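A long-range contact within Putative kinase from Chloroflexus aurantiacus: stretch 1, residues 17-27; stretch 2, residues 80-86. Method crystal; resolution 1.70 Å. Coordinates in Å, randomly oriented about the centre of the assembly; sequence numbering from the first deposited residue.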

ATOM      1  N   GLY B  17      12.937  -8.755  15.888  1.00 24.89           N
ATOM      2  CA  GLY B  17      13.722  -7.653  15.338  1.00 25.45           C
ATOM      3  C   GLY B  17      13.393  -7.304  13.895  1.00 24.46           C
ATOM      4  O   GLY B  17      13.979  -6.385  13.317  1.00 23.40           O
ATOM      5  N   LYS B  18      12.470  -8.045  13.296  1.00 23.25           N
ATOM      6  CA  LYS B  18      12.114  -7.805  11.898  1.00 24.07           C
ATOM      7  C   LYS B  18      11.608  -6.392  11.620  1.00 23.96           C
ATOM      8  O   LYS B  18      11.848  -5.842  10.539  1.00 24.18           O
ATOM      9  CB  LYS B  18      11.119  -8.865  11.395  1.00 24.59           C
ATOM     10  CG  LYS B  18       9.806  -8.918  12.139  1.00 24.84           C
ATOM     11  CD  LYS B  18       8.877  -9.995  11.519  1.00 23.71           C
ATOM     12  CE  LYS B  18       7.628 -10.202  12.341  1.00 26.35           C
ATOM     13  NZ  LYS B  18       6.845  -8.975  12.557  1.00 26.53           N
ATOM     14  N   THR B  19      10.927  -5.773  12.574  1.00 23.45           N
ATOM     15  CA  THR B  19      10.448  -4.418  12.345  1.00 25.97           C
ATOM     16  C   THR B  19      11.631  -3.460  12.208  1.00 25.86           C
ATOM     17  O   THR B  19      11.781  -2.749  11.208  1.00 26.13           O
ATOM     18  CB  THR B  19       9.543  -3.931  13.484  1.00 27.30           C
ATOM     19  OG1 THR B  19       8.476  -4.858  13.655  1.00 27.79           O
ATOM     20  CG2 THR B  19       9.009  -2.584  13.161  1.00 24.71           C
ATOM     21  N   THR B  20      12.512  -3.468  13.196  1.00 28.00           N
ATOM     22  CA  THR B  20      13.661  -2.559  13.174  1.00 28.77           C
ATOM     23  C   THR B  20      14.559  -2.794  11.970  1.00 27.21           C
ATOM     24  O   THR B  20      14.987  -1.846  11.314  1.00 26.52           O
ATOM     25  CB  THR B  20      14.486  -2.726  14.457  1.00 30.39           C
ATOM     26  OG1 THR B  20      13.686  -2.283  15.556  1.00 34.01           O
ATOM     27  CG2 THR B  20      15.776  -1.888  14.400  1.00 32.40           C
ATOM     28  N   LEU B  21      14.833  -4.062  11.706  1.00 26.56           N
ATOM     29  CA  LEU B  21      15.670  -4.467  10.604  1.00 23.98           C
ATOM     30  C   LEU B  21      15.097  -4.066   9.244  1.00 23.36           C
ATOM     31  O   LEU B  21      15.806  -3.520   8.399  1.00 24.33           O
ATOM     32  CB  LEU B  21      15.938  -5.963  10.675  1.00 25.13           C
ATOM     33  CG  LEU B  21      16.949  -6.496   9.656  1.00 30.87           C
ATOM     34  CD1 LEU B  21      17.665  -7.723  10.194  1.00 32.56           C
ATOM     35  CD2 LEU B  21      16.341  -6.788   8.268  1.00 34.69           C
ATOM     36  N   SER B  22      13.802  -4.296   9.044  1.00 23.30           N
ATOM     37  CA  SER B  22      13.185  -3.921   7.779  1.00 22.90           C
ATOM     38  C   SER B  22      13.216  -2.394   7.585  1.00 23.60           C
ATOM     39  O   SER B  22      13.451  -1.894   6.479  1.00 24.11           O
ATOM     40  CB  SER B  22      11.764  -4.465   7.701  1.00 24.31           C
ATOM     41  OG  SER B  22      10.941  -3.831   8.645  1.00 23.07           O
ATOM     42  N   GLN B  23      13.034  -1.647   8.666  1.00 25.44           N
ATOM     43  CA  GLN B  23      13.089  -0.187   8.595  1.00 28.12           C
ATOM     44  C   GLN B  23      14.508   0.317   8.255  1.00 25.98           C
ATOM     45  O   GLN B  23      14.685   1.272   7.474  1.00 26.33           O
ATOM     46  CB  GLN B  23      12.543   0.415   9.890  1.00 27.76           C
ATOM     47  CG  GLN B  23      11.019   0.193  10.064  1.00 29.90           C
ATOM     48  CD  GLN B  23      10.466   0.675  11.414  1.00 33.57           C
ATOM     49  OE1 GLN B  23      11.216   0.948  12.358  1.00 38.93           O
ATOM     50  NE2 GLN B  23       9.141   0.761  11.505  1.00 30.15           N
ATOM     51  N   ALA B  24      15.514  -0.321   8.846  1.00 26.16           N
ATOM     52  CA  ALA B  24      16.913  -0.044   8.537  1.00 27.33           C
ATOM     53  C   ALA B  24      17.253  -0.353   7.073  1.00 25.76           C
ATOM     54  O   ALA B  24      18.067   0.343   6.462  1.00 26.41           O
ATOM     55  CB  ALA B  24      17.834  -0.864   9.452  1.00 27.64           C
ATOM     56  N   LEU B  25      16.651  -1.405   6.536  1.00 25.22           N
ATOM     57  CA  LEU B  25      16.820  -1.754   5.133  1.00 24.55           C
ATOM     58  C   LEU B  25      16.153  -0.711   4.244  1.00 23.70           C
ATOM     59  O   LEU B  25      16.699  -0.328   3.216  1.00 24.88           O
ATOM     60  CB  LEU B  25      16.231  -3.138   4.816  1.00 23.64           C
ATOM     61  CG  LEU B  25      17.026  -4.378   5.189  1.00 30.21           C
ATOM     62  CD1 LEU B  25      16.236  -5.579   4.773  1.00 31.45           C
ATOM     63  CD2 LEU B  25      18.379  -4.395   4.519  1.00 31.21           C
ATOM     64  N   ALA B  26      14.979  -0.237   4.644  1.00 24.52           N
ATOM     65  CA  ALA B  26      14.267   0.732   3.834  1.00 23.60           C
ATOM     66  C   ALA B  26      15.095   2.011   3.753  1.00 24.61           C
ATOM     67  O   ALA B  26      15.236   2.595   2.679  1.00 26.22           O
ATOM     68  CB  ALA B  26      12.920   1.019   4.409  1.00 23.98           C
ATOM     69  N   THR B  27      15.659   2.427   4.889  1.00 24.03           N
ATOM     70  CA  THR B  27      16.496   3.634   4.949  1.00 24.78           C
ATOM     71  C   THR B  27      17.831   3.437   4.238  1.00 24.76           C
ATOM     72  O   THR B  27      18.309   4.330   3.528  1.00 26.18           O
ATOM     73  CB  THR B  27      16.755   4.027   6.431  1.00 26.43           C
ATOM     74  OG1 THR B  27      15.504   4.249   7.082  1.00 26.29           O
ATOM     75  CG2 THR B  27      17.579   5.259   6.530  1.00 29.29           C
TER
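Stretch 2 80-86: LIMESNF

Stretch 2 is anchored to stretch 1 by a salt bridge between Lys18, in the first turn of the helix, and Glu83 of the strand. Lys18 NZ donates a hydrogen bond to Glu83 OE2 at 2.8 Å, so that charge attraction and hydrogen bonding act along the same line. The lysine reaches this point with chi1 near p, an extended run through chi2 and chi3 (both t), and a final turn at chi4 (p). Glu83 leaves its backbone with chi1 t and bends at chi2 (-89°), its CA-to-CB bond directed toward the helix; both partners lie in a buried setting, where an unpaired charge would be costly.

Three waters extend this polar centre. Water 1 accepts from Lys18 NZ at 3.0 Å and donates to Asn85 OD1 at 2.9 Å, tying the same ammonium group to the residue two places beyond Glu83. Glu83 OE1 receives two waters: water 2 donates to Glu83 OE1 at 2.7 Å and lies 2.5 Å from Thr19 OG1, while water 3 donates to Glu83 OE1 at 2.7 Å and to Ser22 OG at 2.6 Å. Thr19 OG1 and Glu83 OE1 are themselves 4.3 Å apart, too far for direct bonding, and water 2 closes that gap. Thus one carboxylate oxygen takes the lysine and the other is linked through water to two hydroxyl side chains of the helix.

The backbones run nearly antiparallel. Helix 18-27, which begins directly after Gly17 at the N-cap position and continues later in the chain, makes an angle of 173° with strand 80-83, and the two axes approach to 9.2 Å. Regular helical bonds hold the first element in shape, for example from Ser22 N to Lys18 O at 2.9 Å and from Ala26 N to Ser22 O at 2.9 Å. The register follows the antiparallel course: Ser22 CA lies 6.6 Å from Glu83 CA, and Ala26 CA lies 7.1 Å from Ile81 CA, so one helical turn spans two strand residues. Strand alternation directs Ile81 and Glu83 toward the helix and Met82, a selenomethionine, away from it.

Around the salt bridge, the aliphatic part of Lys18 packs on the chain following Glu83: Lys18 CD is 3.7 Å from Ser84 O, and Lys18 CE is 4.0 Å from Asn85 CB. Ser22 OG comes within 3.7 Å of Glu83 CG, a van der Waals contact beside the carboxylate. Farther along the helix the contact becomes apolar and centres on Ile81, whose CD1 lies 3.8 Å from Leu25 CB and 3.9 Å from Ala26 CB. The same methyl presses close to the helix backbone, with Ile81 CD1 only 3.4 Å from Ala26 N, while Ile81 CG2 is 4.3 Å from Ser22 CB. Gln23, Ala24 and Thr27 point away and take no part. In all, 353 Å² is buried, summed over both stretches.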

ATOM      1  N   LEU B  80      11.202  -3.559  -3.611  1.00 22.92           N
ATOM      2  CA  LEU B  80      10.520  -3.227  -2.369  1.00 24.56           C
ATOM      3  C   LEU B  80      10.778  -4.256  -1.286  1.00 22.94           C
ATOM      4  O   LEU B  80      11.246  -5.358  -1.546  1.00 21.85           O
ATOM      5  CB  LEU B  80       9.020  -3.081  -2.629  1.00 26.68           C
ATOM      6  CG  LEU B  80       8.240  -4.371  -2.866  1.00 32.03           C
ATOM      7  CD1 LEU B  80       7.508  -4.717  -1.641  1.00 37.93           C
ATOM      8  CD2 LEU B  80       7.233  -4.221  -3.974  1.00 41.43           C
ATOM      9  N   ILE B  81      10.478  -3.849  -0.064  1.00 21.83           N
ATOM     10  CA  ILE B  81      10.636  -4.674   1.117  1.00 22.38           C
ATOM     11  C   ILE B  81       9.242  -4.981   1.671  1.00 22.33           C
ATOM     12  O   ILE B  81       8.398  -4.071   1.831  1.00 22.80           O
ATOM     13  CB  ILE B  81      11.441  -3.942   2.198  1.00 25.18           C
ATOM     14  CG1 ILE B  81      12.822  -3.511   1.671  1.00 24.55           C
ATOM     15  CG2 ILE B  81      11.546  -4.818   3.447  1.00 24.52           C
ATOM     16  CD1 ILE B  81      13.404  -2.344   2.456  1.00 27.25           C
HETATM   17  N   MSE B  82       8.999  -6.251   1.954  1.00 22.62           N
HETATM   18  CA  MSE B  82       7.778  -6.690   2.619  1.00 22.92           C
HETATM   19  C   MSE B  82       8.177  -7.333   3.946  1.00 23.61           C
HETATM   20  O   MSE B  82       9.065  -8.166   4.000  1.00 24.47           O
HETATM   21  CB  MSE B  82       6.975  -7.703   1.793  1.00 22.17           C
HETATM   22  CG  MSE B  82       6.414  -7.180   0.475  1.00 26.89           C
HETATM   23 SE   MSE B  82       5.518  -8.608  -0.539  0.75 30.47          SE
HETATM   24  CE  MSE B  82       4.400  -9.143   0.998  1.00 22.04           C
ATOM     25  N   GLU B  83       7.475  -6.952   5.008  1.00 23.82           N
ATOM     26  CA  GLU B  83       7.775  -7.469   6.336  1.00 22.85           C
ATOM     27  C   GLU B  83       6.522  -8.002   7.006  1.00 23.24           C
ATOM     28  O   GLU B  83       5.499  -7.308   7.082  1.00 23.62           O
ATOM     29  CB  GLU B  83       8.409  -6.371   7.184  1.00 24.69           C
ATOM     30  CG  GLU B  83       8.669  -6.789   8.620  1.00 22.00           C
ATOM     31  CD  GLU B  83       7.472  -6.506   9.549  1.00 27.47           C
ATOM     32  OE1 GLU B  83       7.047  -5.333   9.674  1.00 27.02           O
ATOM     33  OE2 GLU B  83       6.965  -7.459  10.170  1.00 28.82           O
ATOM     34  N   SER B  84       6.608  -9.245   7.480  1.00 23.22           N
ATOM     35  CA  SER B  84       5.537  -9.877   8.243  1.00 23.28           C
ATOM     36  C   SER B  84       6.083 -11.139   8.895  1.00 23.64           C
ATOM     37  O   SER B  84       7.205 -11.554   8.610  1.00 24.64           O
ATOM     38  CB  SER B  84       4.388 -10.272   7.321  1.00 24.77           C
ATOM     39  OG  SER B  84       3.261 -10.692   8.082  1.00 25.02           O
ATOM     40  N   ASN B  85       5.285 -11.760   9.756  1.00 24.34           N
ATOM     41  CA  ASN B  85       5.609 -13.099  10.226  1.00 23.07           C
ATOM     42  C   ASN B  85       4.979 -14.069   9.217  1.00 24.74           C
ATOM     43  O   ASN B  85       3.941 -14.663   9.461  1.00 24.85           O
ATOM     44  CB  ASN B  85       5.162 -13.330  11.676  1.00 24.55           C
ATOM     45  CG  ASN B  85       3.689 -13.096  11.901  1.00 24.64           C
ATOM     46  OD1 ASN B  85       3.100 -12.144  11.374  1.00 26.23           O
ATOM     47  ND2 ASN B  85       3.085 -13.947  12.746  1.00 27.99           N
ATOM     48  N   PHE B  86       5.634 -14.207   8.068  1.00 24.25           N
ATOM     49  CA  PHE B  86       5.084 -14.999   6.965  1.00 22.52           C
ATOM     50  C   PHE B  86       4.949 -16.482   7.314  1.00 25.06           C
ATOM     51  O   PHE B  86       5.780 -17.057   8.044  1.00 25.27           O
ATOM     52  CB  PHE B  86       5.935 -14.850   5.710  1.00 23.09           C
ATOM     53  CG  PHE B  86       5.910 -13.487   5.105  1.00 23.29           C
ATOM     54  CD1 PHE B  86       4.839 -13.084   4.326  1.00 25.97           C
ATOM     55  CD2 PHE B  86       6.959 -12.599   5.294  1.00 25.05           C
ATOM     56  CE1 PHE B  86       4.821 -11.829   3.732  1.00 29.71           C
ATOM     57  CE2 PHE B  86       6.939 -11.344   4.718  1.00 26.78           C
ATOM     58  CZ  PHE B  86       5.875 -10.957   3.945  1.00 27.87           C
TER
HETATM   59  O   HOH W   1       3.958  -9.539  12.272  1.00 34.12           O
HETATM   60  O   HOH W   2       6.424  -4.631  12.199  1.00 34.42           O
HETATM   61  O   HOH W   3       8.491  -3.116   9.223  1.00 24.52           O